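Local coordinates for site-specific recombinase, resolvase family protein (Streptococcus pneumoniae, PDB 3GUV) that probably cuts and rejoins DNA at specific sites, as a member of the resolvase (serine recombinase) family that pairs into dimers, at residues Ser96-Met101 with Lys123-Val128; Thr11-Ser16 with Tyr22-Gln27; Glu41-Tyr46 with Asp74-Val79; Lys28-Ala33 with Ile109-Gly114. All coordinates share one frame; numbering follows the deposited sequence.

Contact 1: Ser96-Met101 with Lys123-Val128; sequences STLQIM and KLMISV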
loop_
_atom_site.group_PDB
_atom_site.type_symbol
_atom_site.label_atom_id
_atom_site.label_comp_id
_atom_site.label_asym_id
_atom_site.label_seq_id
_atom_site.Cartn_x
_atom_site.Cartn_y
_atom_site.Cartn_z
ATOM N N SER A 96 0.772 -8.690 6.899
ATOM C CA SER A 96 0.813 -9.925 7.665
ATOM C C SER A 96 1.563 -9.696 8.979
ATOM O O SER A 96 1.082 -10.140 10.036
ATOM C CB SER A 96 1.364 -11.130 6.852
ATOM O OG SER A 96 2.599 -10.840 6.216
ATOM N N THR A 97 2.683 -8.947 8.923
ATOM C CA THR A 97 3.455 -8.593 10.137
ATOM C C THR A 97 2.600 -7.821 11.128
ATOM O O THR A 97 2.565 -8.140 12.299
ATOM C CB THR A 97 4.694 -7.700 9.830
ATOM O OG1 THR A 97 5.550 -8.356 8.896
ATOM C CG2 THR A 97 5.454 -7.420 11.115
ATOM N N LEU A 98 1.910 -6.797 10.654
ATOM C CA LEU A 98 1.017 -6.023 11.512
ATOM C C LEU A 98 -0.090 -6.875 12.131
ATOM O O LEU A 98 -0.507 -6.608 13.230
ATOM C CB LEU A 98 0.366 -4.854 10.747
ATOM C CG LEU A 98 -0.475 -3.885 11.600
ATOM C CD1 LEU A 98 0.273 -3.403 12.886
ATOM C CD2 LEU A 98 -0.828 -2.701 10.764
ATOM N N GLN A 99 -0.597 -7.859 11.391
ATOM C CA GLN A 99 -1.702 -8.695 11.895
ATOM C C GLN A 99 -1.231 -9.623 13.004
ATOM O O GLN A 99 -1.916 -9.743 14.019
ATOM C CB GLN A 99 -2.356 -9.494 10.774
ATOM C CG GLN A 99 -3.297 -8.630 9.919
ATOM C CD GLN A 99 -3.797 -9.323 8.667
ATOM O OE1 GLN A 99 -3.055 -10.028 7.964
ATOM N NE2 GLN A 99 -5.059 -9.102 8.365
ATOM N N ILE A 100 -0.058 -10.244 12.809
ATOM C CA ILE A 100 0.584 -11.090 13.833
ATOM C C ILE A 100 0.895 -10.285 15.113
ATOM O O ILE A 100 0.562 -10.714 16.206
ATOM C CB ILE A 100 1.881 -11.759 13.293
ATOM C CG1 ILE A 100 1.561 -12.702 12.117
ATOM C CG2 ILE A 100 2.602 -12.537 14.421
ATOM C CD1 ILE A 100 2.756 -13.031 11.251
ATOM N N MET A 101 1.532 -9.127 14.956
ATOM C CA MET A 101 1.796 -8.203 16.061
ATOM C C MET A 101 0.517 -7.912 16.870
ATOM O O MET A 101 0.504 -8.051 18.109
ATOM C CB MET A 101 2.359 -6.852 15.551
ATOM C CG MET A 101 3.854 -6.779 15.252
ATOM S SD MET A 101 4.402 -5.202 14.512
ATOM C CE MET A 101 3.791 -3.966 15.602
ATOM N N LYS A 123 -10.618 -0.013 11.761
ATOM C CA LYS A 123 -9.439 -0.714 11.230
ATOM C C LYS A 123 -9.091 -0.287 9.779
ATOM O O LYS A 123 -8.890 -1.144 8.930
ATOM C CB LYS A 123 -9.678 -2.231 11.282
ATOM N N LEU A 124 -9.004 1.021 9.506
ATOM C CA LEU A 124 -8.776 1.534 8.123
ATOM C C LEU A 124 -7.402 1.207 7.523
ATOM O O LEU A 124 -7.283 0.959 6.308
ATOM C CB LEU A 124 -8.974 3.053 8.072
ATOM C CG LEU A 124 -8.700 3.702 6.701
ATOM C CD1 LEU A 124 -9.685 3.201 5.613
ATOM C CD2 LEU A 124 -8.717 5.209 6.800
ATOM N N MET A 125 -6.369 1.250 8.367
ATOM C CA MET A 125 -5.004 0.887 7.990
ATOM C C MET A 125 -4.944 -0.514 7.408
ATOM O O MET A 125 -4.333 -0.714 6.369
ATOM C CB MET A 125 -4.062 0.983 9.207
ATOM C CG MET A 125 -2.578 0.636 8.928
ATOM S SD MET A 125 -1.396 1.390 10.094
ATOM C CE MET A 125 0.164 1.000 9.274
ATOM N N ILE A 126 -5.579 -1.472 8.080
ATOM C CA ILE A 126 -5.609 -2.874 7.642
ATOM C C ILE A 126 -6.338 -2.991 6.273
ATOM O O ILE A 126 -5.865 -3.707 5.383
ATOM C CB ILE A 126 -6.261 -3.839 8.722
ATOM C CG1 ILE A 126 -5.330 -4.018 9.952
ATOM C CG2 ILE A 126 -6.614 -5.238 8.118
ATOM C CD1 ILE A 126 -4.182 -5.084 9.743
ATOM N N SER A 127 -7.436 -2.243 6.097
ATOM C CA SER A 127 -8.230 -2.281 4.836
ATOM C C SER A 127 -7.451 -1.781 3.620
ATOM O O SER A 127 -7.519 -2.381 2.552
ATOM C CB SER A 127 -9.501 -1.440 4.966
ATOM O OG SER A 127 -10.365 -1.966 5.958
ATOM N N VAL A 128 -6.729 -0.666 3.796
ATOM C CA VAL A 128 -5.953 -0.080 2.720
ATOM C C VAL A 128 -4.844 -1.049 2.364
ATOM O O VAL A 128 -4.642 -1.393 1.194
ATOM C CB VAL A 128 -5.394 1.315 3.120
ATOM C CG1 VAL A 128 -4.478 1.853 2.053
ATOM C CG2 VAL A 128 -6.553 2.297 3.374
#
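The flat group here is the Q99 carboxamide, which CG2 of I126 approaches at the nitrogen end, standing off to one face, while CD1 of I126 meets CG lower down the Q99 chain. At the far end, NE2 of Q99 is 4.2 Å from CG2 of I126, and both CG2 and CD1 of I126 lie on the same side of the amide plane. Closer contact is made further down the chain, where CG of Q99 rests 3.7 Å from CD1 of I126. The amide therefore adds only its nitrogen to a largely aliphatic touch, and the edges of the group have no polar partner across these two segments. Q99 reaches this position with CG anti to its carbonyl carbon (chi1 -77°) and an extended chain beyond, which carries the amide across the I126 side chain.

Two helices meet here: 91-103, and the start of the long helix 124-151, which in resolvases typically runs out of the catalytic domain and carries much of the dimer interface. Their local axes approach to 11.1 Å and run at 147°, closer to antiparallel than to crossed. That spacing is wide, and it is bridged by the side chains of L98, Q99, M125 and I126. L98 supplies the buried part: its CD2 lies 4.1 Å from CE of M125. The same methyl stands 4.2 Å from CD1 of I126, so a single branch of L98 faces both residues. M125 holds its CG anti to the backbone N (chi1 -179°) and stays extended to CE, which lets the thioether chain pass across L98 CD2, with CE as its nearest atom. L98 also packs on L108 of strand 107-110, while M125 touches V128 of the second subunit.

Contact 2: Thr11-Ser16 with Tyr22-Gln27; sequences TRVSTS and YSLEAQ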
loop_
_atom_site.group_PDB
_atom_site.type_symbol
_atom_site.label_atom_id
_atom_site.label_comp_id
_atom_site.label_asym_id
_atom_site.label_seq_id
_atom_site.Cartn_x
_atom_site.Cartn_y
_atom_site.Cartn_z
ATOM N N THR A 11 15.276 -1.076 13.971
ATOM C CA THR A 11 15.926 -0.330 12.894
ATOM C C THR A 11 16.598 -1.308 11.925
ATOM O O THR A 11 16.915 -2.427 12.291
ATOM C CB THR A 11 16.982 0.705 13.434
ATOM O OG1 THR A 11 17.977 0.036 14.215
ATOM C CG2 THR A 11 16.333 1.801 14.282
ATOM N N ARG A 12 16.835 -0.854 10.697
ATOM C CA ARG A 12 17.513 -1.678 9.657
ATOM C C ARG A 12 18.019 -0.811 8.508
ATOM O O ARG A 12 17.683 0.356 8.418
ATOM C CB ARG A 12 16.583 -2.780 9.111
ATOM C CG ARG A 12 15.281 -2.188 8.464
ATOM C CD ARG A 12 14.432 -3.207 7.741
ATOM N NE ARG A 12 15.181 -3.787 6.637
ATOM C CZ ARG A 12 15.677 -5.024 6.584
ATOM N NH1 ARG A 12 16.364 -5.406 5.502
ATOM N NH2 ARG A 12 15.517 -5.892 7.585
ATOM N N VAL A 13 18.845 -1.382 7.652
ATOM C CA VAL A 13 19.168 -0.822 6.336
ATOM C C VAL A 13 18.469 -1.741 5.326
ATOM O O VAL A 13 18.118 -2.863 5.664
ATOM C CB VAL A 13 20.671 -0.829 6.041
ATOM C CG1 VAL A 13 21.438 -0.045 7.133
ATOM C CG2 VAL A 13 21.193 -2.256 5.958
ATOM N N SER A 14 18.253 -1.239 4.112
ATOM C CA SER A 14 17.720 -2.013 2.999
ATOM C C SER A 14 18.807 -2.773 2.286
ATOM O O SER A 14 18.582 -3.902 1.873
ATOM C CB SER A 14 17.088 -1.094 1.949
ATOM O OG SER A 14 16.147 -0.225 2.539
ATOM N N THR A 15 19.949 -2.118 2.073
ATOM C CA THR A 15 21.072 -2.727 1.325
ATOM C C THR A 15 22.130 -3.151 2.311
ATOM O O THR A 15 21.950 -4.183 2.928
ATOM C CB THR A 15 21.697 -1.805 0.212
ATOM O OG1 THR A 15 22.078 -0.538 0.762
ATOM C CG2 THR A 15 20.724 -1.606 -0.901
ATOM N N SER A 16 23.191 -2.350 2.475
ATOM C CA SER A 16 24.280 -2.618 3.442
ATOM C C SER A 16 24.628 -1.409 4.326
ATOM O O SER A 16 24.288 -0.264 3.992
ATOM C CB SER A 16 25.547 -3.149 2.724
ATOM O OG SER A 16 25.911 -2.343 1.619
ATOM N N TYR A 22 25.359 5.201 7.767
ATOM C CA TYR A 22 25.557 6.558 8.246
ATOM C C TYR A 22 24.305 7.234 8.717
ATOM O O TYR A 22 24.387 8.129 9.520
ATOM C CB TYR A 22 26.221 7.418 7.163
ATOM C CG TYR A 22 25.297 7.972 6.084
ATOM C CD1 TYR A 22 24.698 9.225 6.212
ATOM C CD2 TYR A 22 25.037 7.238 4.939
ATOM C CE1 TYR A 22 23.889 9.749 5.187
ATOM C CE2 TYR A 22 24.225 7.731 3.928
ATOM C CZ TYR A 22 23.665 8.961 4.046
ATOM O OH TYR A 22 22.878 9.384 3.017
ATOM N N SER A 23 23.135 6.855 8.222
ATOM C CA SER A 23 21.937 7.529 8.644
ATOM C C SER A 23 21.131 6.720 9.679
ATOM O O SER A 23 20.031 7.138 10.034
ATOM C CB SER A 23 21.069 7.816 7.428
ATOM O OG SER A 23 20.217 6.736 7.144
ATOM N N LEU A 24 21.676 5.583 10.132
ATOM C CA LEU A 24 21.026 4.725 11.101
ATOM C C LEU A 24 21.000 5.411 12.413
ATOM O O LEU A 24 19.990 5.361 13.107
ATOM C CB LEU A 24 21.756 3.383 11.296
ATOM C CG LEU A 24 21.257 2.212 10.469
ATOM C CD1 LEU A 24 22.160 0.958 10.694
ATOM C CD2 LEU A 24 19.766 1.941 10.815
ATOM N N GLU A 25 22.117 6.055 12.764
ATOM C CA GLU A 25 22.217 6.680 14.086
ATOM C C GLU A 25 21.351 7.926 14.179
ATOM O O GLU A 25 20.798 8.174 15.225
ATOM C CB GLU A 25 23.663 6.982 14.529
ATOM C CG GLU A 25 24.648 7.141 13.422
ATOM C CD GLU A 25 24.957 5.826 12.723
ATOM O OE1 GLU A 25 25.209 5.864 11.499
ATOM O OE2 GLU A 25 24.931 4.750 13.386
ATOM N N ALA A 26 21.231 8.701 13.097
ATOM C CA ALA A 26 20.221 9.795 13.033
ATOM C C ALA A 26 18.810 9.243 13.190
ATOM O O ALA A 26 18.007 9.827 13.889
ATOM C CB ALA A 26 20.336 10.571 11.731
ATOM N N GLN A 27 18.512 8.094 12.589
ATOM C CA GLN A 27 17.207 7.437 12.814
ATOM C C GLN A 27 16.987 7.053 14.263
ATOM O O GLN A 27 15.970 7.421 14.838
ATOM C CB GLN A 27 17.018 6.191 11.940
ATOM C CG GLN A 27 16.726 6.566 10.533
ATOM C CD GLN A 27 16.797 5.409 9.553
ATOM O OE1 GLN A 27 16.321 4.324 9.809
ATOM N NE2 GLN A 27 17.349 5.683 8.394
HETATM O O HOH W 1 18.023 2.739 7.110
#
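The carbonyl oxygen of R12 is met from two directions. A water donates to R12 O at 2.7 Å and accepts a longer bond, 3.3 Å, from NE2 of Q27, so that strand end and helix start are joined through a single solvent molecule. Against the same oxygen lies a methyl, CD2 of L24, at 3.5 Å. L24 is the main apolar element: CD2 also faces CB of T11 at 4.0 Å, and CD1 meets CG1 of V13 at 3.8 Å. The V13 and L24 side chains cross at about a right angle, branch against branch. With chi1 at -57°, V13 CG1 stands anti to the carbonyl carbon and points at L24.

Polar ends are satisfied outside the pair. T11 OG1 bonds to E47, and the R12 guanidinium is tied to the carbonyls of E57 and G58 and to the hydroxyl of Y10. The sequence R12-V13-S14 fits the Arg-x-Ser signature at the end of the first strand in serine recombinases, consistent with an active-site loop; S14 and T15 also pack on I142 of the second subunit.

Helix 24-37 thus begins over the end of strand 6-12, L24 reaching A49 beyond strand 41-48 and T11 lying under K28 and M31 of the same helix.

Contact 3: Glu41-Tyr46 with Asp74-Val79; sequences EIVGEY and DGVSFV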
loop_
_atom_site.group_PDB
_atom_site.type_symbol
_atom_site.label_atom_id
_atom_site.label_comp_id
_atom_site.label_asym_id
_atom_site.label_seq_id
_atom_site.Cartn_x
_atom_site.Cartn_y
_atom_site.Cartn_z
ATOM N N GLU A 41 8.633 3.742 27.642
ATOM C CA GLU A 41 9.731 3.026 28.259
ATOM C C GLU A 41 10.245 1.979 27.275
ATOM O O GLU A 41 9.517 1.064 26.869
ATOM C CB GLU A 41 9.288 2.379 29.585
ATOM C CG GLU A 41 10.450 1.915 30.456
ATOM C CD GLU A 41 10.062 1.020 31.640
ATOM O OE1 GLU A 41 10.907 0.851 32.544
ATOM O OE2 GLU A 41 8.945 0.471 31.685
ATOM N N ILE A 42 11.507 2.127 26.887
ATOM C CA ILE A 42 12.123 1.252 25.908
ATOM C C ILE A 42 12.617 0.062 26.704
ATOM O O ILE A 42 13.324 0.237 27.706
ATOM C CB ILE A 42 13.304 1.929 25.160
ATOM C CG1 ILE A 42 12.821 3.201 24.445
ATOM C CG2 ILE A 42 13.960 0.963 24.189
ATOM C CD1 ILE A 42 13.953 4.040 23.708
ATOM N N VAL A 43 12.232 -1.134 26.258
ATOM C CA VAL A 43 12.599 -2.382 26.903
ATOM C C VAL A 43 13.315 -3.349 25.942
ATOM O O VAL A 43 13.598 -4.496 26.312
ATOM C CB VAL A 43 11.384 -3.061 27.598
ATOM C CG1 VAL A 43 10.908 -2.193 28.728
ATOM C CG2 VAL A 43 10.246 -3.405 26.584
ATOM N N GLY A 44 13.666 -2.870 24.744
ATOM C CA GLY A 44 14.405 -3.676 23.773
ATOM C C GLY A 44 14.710 -2.918 22.491
ATOM O O GLY A 44 13.909 -2.136 22.040
ATOM N N GLU A 45 15.879 -3.140 21.934
ATOM C CA GLU A 45 16.276 -2.513 20.695
ATOM C C GLU A 45 16.816 -3.606 19.809
ATOM O O GLU A 45 17.666 -4.389 20.258
ATOM C CB GLU A 45 17.342 -1.452 20.932
ATOM C CG GLU A 45 16.874 -0.337 21.889
ATOM C CD GLU A 45 17.970 0.639 22.241
ATOM O OE1 GLU A 45 18.493 1.295 21.312
ATOM O OE2 GLU A 45 18.310 0.766 23.450
ATOM N N TYR A 46 16.290 -3.687 18.583
ATOM C CA TYR A 46 16.662 -4.705 17.614
ATOM C C TYR A 46 17.064 -4.024 16.280
ATOM O O TYR A 46 16.472 -3.042 15.878
ATOM C CB TYR A 46 15.492 -5.632 17.353
ATOM C CG TYR A 46 14.967 -6.404 18.547
ATOM C CD1 TYR A 46 15.340 -7.717 18.777
ATOM C CD2 TYR A 46 14.048 -5.821 19.408
ATOM C CE1 TYR A 46 14.812 -8.433 19.892
ATOM C CE2 TYR A 46 13.546 -6.489 20.504
ATOM C CZ TYR A 46 13.913 -7.801 20.735
ATOM O OH TYR A 46 13.367 -8.443 21.796
ATOM N N ASP A 74 8.366 -9.172 27.547
ATOM C CA ASP A 74 8.638 -7.835 28.078
ATOM C C ASP A 74 7.399 -7.007 28.253
ATOM O O ASP A 74 7.483 -5.888 28.742
ATOM C CB ASP A 74 9.588 -7.078 27.147
ATOM C CG ASP A 74 10.951 -7.697 27.097
ATOM O OD1 ASP A 74 11.402 -8.197 26.041
ATOM O OD2 ASP A 74 11.571 -7.702 28.160
ATOM N N GLY A 75 6.259 -7.536 27.840
ATOM C CA GLY A 75 5.001 -6.795 27.914
ATOM C C GLY A 75 4.949 -5.493 27.135
ATOM O O GLY A 75 4.435 -4.482 27.640
ATOM N N VAL A 76 5.449 -5.524 25.895
ATOM C CA VAL A 76 5.449 -4.338 25.019
ATOM C C VAL A 76 4.068 -4.022 24.408
ATOM O O VAL A 76 3.350 -4.917 23.989
ATOM C CB VAL A 76 6.518 -4.462 23.901
ATOM C CG1 VAL A 76 7.943 -4.503 24.524
ATOM C CG2 VAL A 76 6.258 -5.668 23.030
ATOM N N SER A 77 3.701 -2.738 24.387
ATOM C CA SER A 77 2.514 -2.247 23.677
ATOM C C SER A 77 2.777 -1.808 22.211
ATOM O O SER A 77 1.872 -1.871 21.364
ATOM C CB SER A 77 1.943 -1.039 24.423
ATOM O OG SER A 77 1.254 -1.447 25.592
ATOM N N PHE A 78 3.994 -1.333 21.920
ATOM C CA PHE A 78 4.360 -0.896 20.534
ATOM C C PHE A 78 5.750 -1.371 20.046
ATOM O O PHE A 78 6.677 -1.614 20.864
ATOM C CB PHE A 78 4.310 0.631 20.436
ATOM C CG PHE A 78 2.968 1.231 20.680
ATOM C CD1 PHE A 78 2.063 1.373 19.639
ATOM C CD2 PHE A 78 2.622 1.719 21.937
ATOM C CE1 PHE A 78 0.813 1.943 19.842
ATOM C CE2 PHE A 78 1.374 2.282 22.157
ATOM C CZ PHE A 78 0.472 2.413 21.079
ATOM N N VAL A 79 5.880 -1.551 18.724
ATOM C CA VAL A 79 7.187 -1.455 18.030
ATOM C C VAL A 79 7.263 -0.111 17.323
ATOM O O VAL A 79 6.331 0.261 16.547
ATOM C CB VAL A 79 7.406 -2.520 16.939
ATOM C CG1 VAL A 79 8.720 -2.263 16.191
ATOM C CG2 VAL A 79 7.327 -3.950 17.513
#
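V43 meets V76 and D74 through one methyl. CG2 of V43 stands 3.8 Å from CB of D74, and its distance to CG1 of V76 is 3.3 Å. The latter is shorter than usual van der Waals contact, so its exact value is doubtful, although the pairing itself is clear. The V43 side chain runs antiparallel to those of D74 and V76, flank against flank. The methyl that does the touching sits between the backbone N and the carbonyl carbon of V43, while on V76 the branch used is the one anti to the carbonyl carbon (chi1 -64°).

Outward from this first shell comes the backbone. V43 departs from extended geometry (psi 9°) within strand 41-48. Opposite, G75 turns the chain with a positive phi of 60° ahead of strand 78-81.

Among the parallel strands of the mixed sheet in the resolvase domain, whose order begins 41-48, 6-12, 78-81, the two segments flank strand 6-12 rather than pair with each other. V43 and V76 consequently meet over its start, V43 also packing on K6 and V76 on Y8. The nearest CA atoms, of V43 and D74, are 6.8 Å apart.

D74 offers V43 only its CB; OD1 turns to a hydrogen bond with the hydroxyl of Y8. The Y8 ring is in turn set edge-to-face against Y46, whose own hydroxyl bonds to D68 of helix 60-70.

Contact 4: Lys28-Ala33 with Ile109-Gly114; sequences KSRMKA and ICVEDG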
loop_
_atom_site.group_PDB
_atom_site.type_symbol
_atom_site.label_atom_id
_atom_site.label_comp_id
_atom_site.label_asym_id
_atom_site.label_seq_id
_atom_site.Cartn_x
_atom_site.Cartn_y
_atom_site.Cartn_z
ATOM N N LYS A 28 17.954 6.329 14.836
ATOM C CA LYS A 28 17.862 5.868 16.217
ATOM C C LYS A 28 17.670 7.009 17.199
ATOM O O LYS A 28 16.841 6.892 18.069
ATOM C CB LYS A 28 19.065 4.998 16.631
ATOM C CG LYS A 28 18.917 3.577 16.151
ATOM C CD LYS A 28 20.072 2.657 16.615
ATOM C CE LYS A 28 21.371 3.043 15.968
ATOM N NZ LYS A 28 22.332 1.884 15.965
ATOM N N SER A 29 18.472 8.068 17.074
ATOM C CA SER A 29 18.357 9.293 17.923
ATOM C C SER A 29 16.989 9.923 17.885
ATOM O O SER A 29 16.434 10.294 18.930
ATOM C CB SER A 29 19.381 10.354 17.519
ATOM O OG SER A 29 20.666 9.773 17.528
ATOM N N ARG A 30 16.453 10.012 16.670
ATOM C CA ARG A 30 15.121 10.454 16.451
ATOM C C ARG A 30 14.095 9.584 17.160
ATOM O O ARG A 30 13.158 10.085 17.800
ATOM C CB ARG A 30 14.806 10.445 14.958
ATOM C CG ARG A 30 13.494 11.174 14.674
ATOM C CD ARG A 30 13.738 12.578 14.240
ATOM N NE ARG A 30 13.945 12.644 12.790
ATOM C CZ ARG A 30 12.965 12.698 11.875
ATOM N NH1 ARG A 30 11.664 12.675 12.221
ATOM N NH2 ARG A 30 13.293 12.760 10.588
ATOM N N MET A 31 14.237 8.280 17.005
ATOM C CA MET A 31 13.324 7.371 17.639
ATOM C C MET A 31 13.429 7.447 19.177
ATOM O O MET A 31 12.402 7.472 19.866
ATOM C CB MET A 31 13.531 5.962 17.102
ATOM C CG MET A 31 13.271 5.856 15.552
ATOM S SD MET A 31 14.050 4.439 14.779
ATOM C CE MET A 31 12.943 3.258 15.560
ATOM N N LYS A 32 14.646 7.570 19.716
ATOM C CA LYS A 32 14.797 7.707 21.167
ATOM C C LYS A 32 14.170 9.012 21.658
ATOM O O LYS A 32 13.466 8.991 22.683
ATOM C CB LYS A 32 16.267 7.559 21.615
ATOM C CG LYS A 32 16.707 6.101 21.611
ATOM C CD LYS A 32 18.237 5.933 21.638
ATOM C CE LYS A 32 18.618 4.521 21.254
ATOM N NZ LYS A 32 19.780 4.085 22.069
ATOM N N ALA A 33 14.374 10.124 20.920
ATOM C CA ALA A 33 13.743 11.425 21.274
ATOM C C ALA A 33 12.231 11.287 21.359
ATOM O O ALA A 33 11.631 11.708 22.356
ATOM C CB ALA A 33 14.134 12.560 20.301
ATOM N N ILE A 109 4.185 1.956 15.443
ATOM C CA ILE A 109 4.404 3.396 15.310
ATOM C C ILE A 109 5.553 3.565 14.341
ATOM O O ILE A 109 6.582 2.889 14.467
ATOM C CB ILE A 109 4.681 4.114 16.670
ATOM C CG1 ILE A 109 3.485 3.926 17.608
ATOM C CG2 ILE A 109 4.940 5.649 16.466
ATOM C CD1 ILE A 109 3.605 4.638 18.993
ATOM N N CYS A 110 5.296 4.357 13.297
ATOM C CA CYS A 110 6.274 4.800 12.319
ATOM C C CYS A 110 6.510 6.224 12.653
ATOM O O CYS A 110 5.649 7.077 12.445
ATOM C CB CYS A 110 5.739 4.717 10.902
ATOM S SG CYS A 110 5.164 3.082 10.503
ATOM N N VAL A 111 7.681 6.471 13.203
ATOM C CA VAL A 111 8.051 7.768 13.674
ATOM C C VAL A 111 8.053 8.849 12.574
ATOM O O VAL A 111 7.468 9.915 12.762
ATOM C CB VAL A 111 9.423 7.686 14.413
ATOM C CG1 VAL A 111 10.014 9.031 14.603
ATOM C CG2 VAL A 111 9.229 6.953 15.769
ATOM N N GLU A 112 8.688 8.604 11.439
ATOM C CA GLU A 112 8.748 9.656 10.424
ATOM C C GLU A 112 7.398 9.831 9.714
ATOM O O GLU A 112 6.965 10.961 9.494
ATOM C CB GLU A 112 9.846 9.395 9.399
ATOM C CG GLU A 112 10.244 10.696 8.685
ATOM C CD GLU A 112 11.012 10.487 7.402
ATOM O OE1 GLU A 112 11.969 11.280 7.172
ATOM O OE2 GLU A 112 10.665 9.548 6.634
ATOM N N ASP A 113 6.726 8.722 9.391
ATOM C CA ASP A 113 5.424 8.772 8.691
ATOM C C ASP A 113 4.288 9.315 9.570
ATOM O O ASP A 113 3.238 9.693 9.060
ATOM C CB ASP A 113 5.030 7.387 8.186
ATOM C CG ASP A 113 6.107 6.740 7.295
ATOM O OD1 ASP A 113 6.786 7.492 6.554
ATOM O OD2 ASP A 113 6.271 5.483 7.320
ATOM N N GLY A 114 4.491 9.355 10.885
ATOM C CA GLY A 114 3.435 9.737 11.819
ATOM C C GLY A 114 2.267 8.750 11.926
ATOM O O GLY A 114 1.168 9.141 12.309
#
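V111 spreads its two methyls under neighbouring residues of one helix turn. CG1 overlaps the aliphatic base of R30, 4.1 Å from its CG, while CG2 is 4.2 Å from CG of M31. With CG1 anti to the backbone N (chi1 165°) and CG2 anti to the carbonyl carbon, both branches are turned to the helix. The backbones come close at this point: CA of V111 and CA of M31 are 6.6 Å apart.

R30 bends at chi2 (98°) and chi3, which folds its guanidinium round toward E112. NH2 of R30 then stands 4.0 Å from OE1 of E112, a long salt bridge, with the guanidinium and carboxylate planes 54° apart. Such spacing and tilt suggest a modest electrostatic attraction near the solvent-exposed ends of both side chains, outside the apolar contact; E112 also packs on K83 and R30 on F82.

M31 is the buried partner. Its chain bends at chi3 and runs in beneath the helix to L9 and T11 of strand 6-12, while F34, one turn on, touches V111 and I109. Helix 24-37 therefore lies over the sheet from strand 6-12 to the end of strand 107-110, where the chain turns before the short antiparallel strand 115-116 and D113 packs against A131 of the second subunit.

Overall arrangement
Contacts 2, 3 and 4 all reach one mixed sheet; contact 1 lies where helix 124-151 begins and touches contact 3 through M101 and V79. Contacts 2 and 4 share helix 24-37, their centres about 13 Å apart; T11 CG2 packs against M31 SD at 3.5 Å. Contact 3, about 14 Å from contact 4 centre to centre, joins it through neighbouring strands 78-81 and 107-110 and the salt bridge E45-K32. The centres of contacts 1 and 2 are about 25 Å apart, across the chain's centre. Contacts 1, 2 and 4 touch the second subunit. Along the chain contact 2 closes first; contact 4 brings a late strand end back to an early helix, while contact 1 sets helix 124-151 against helix 91-103.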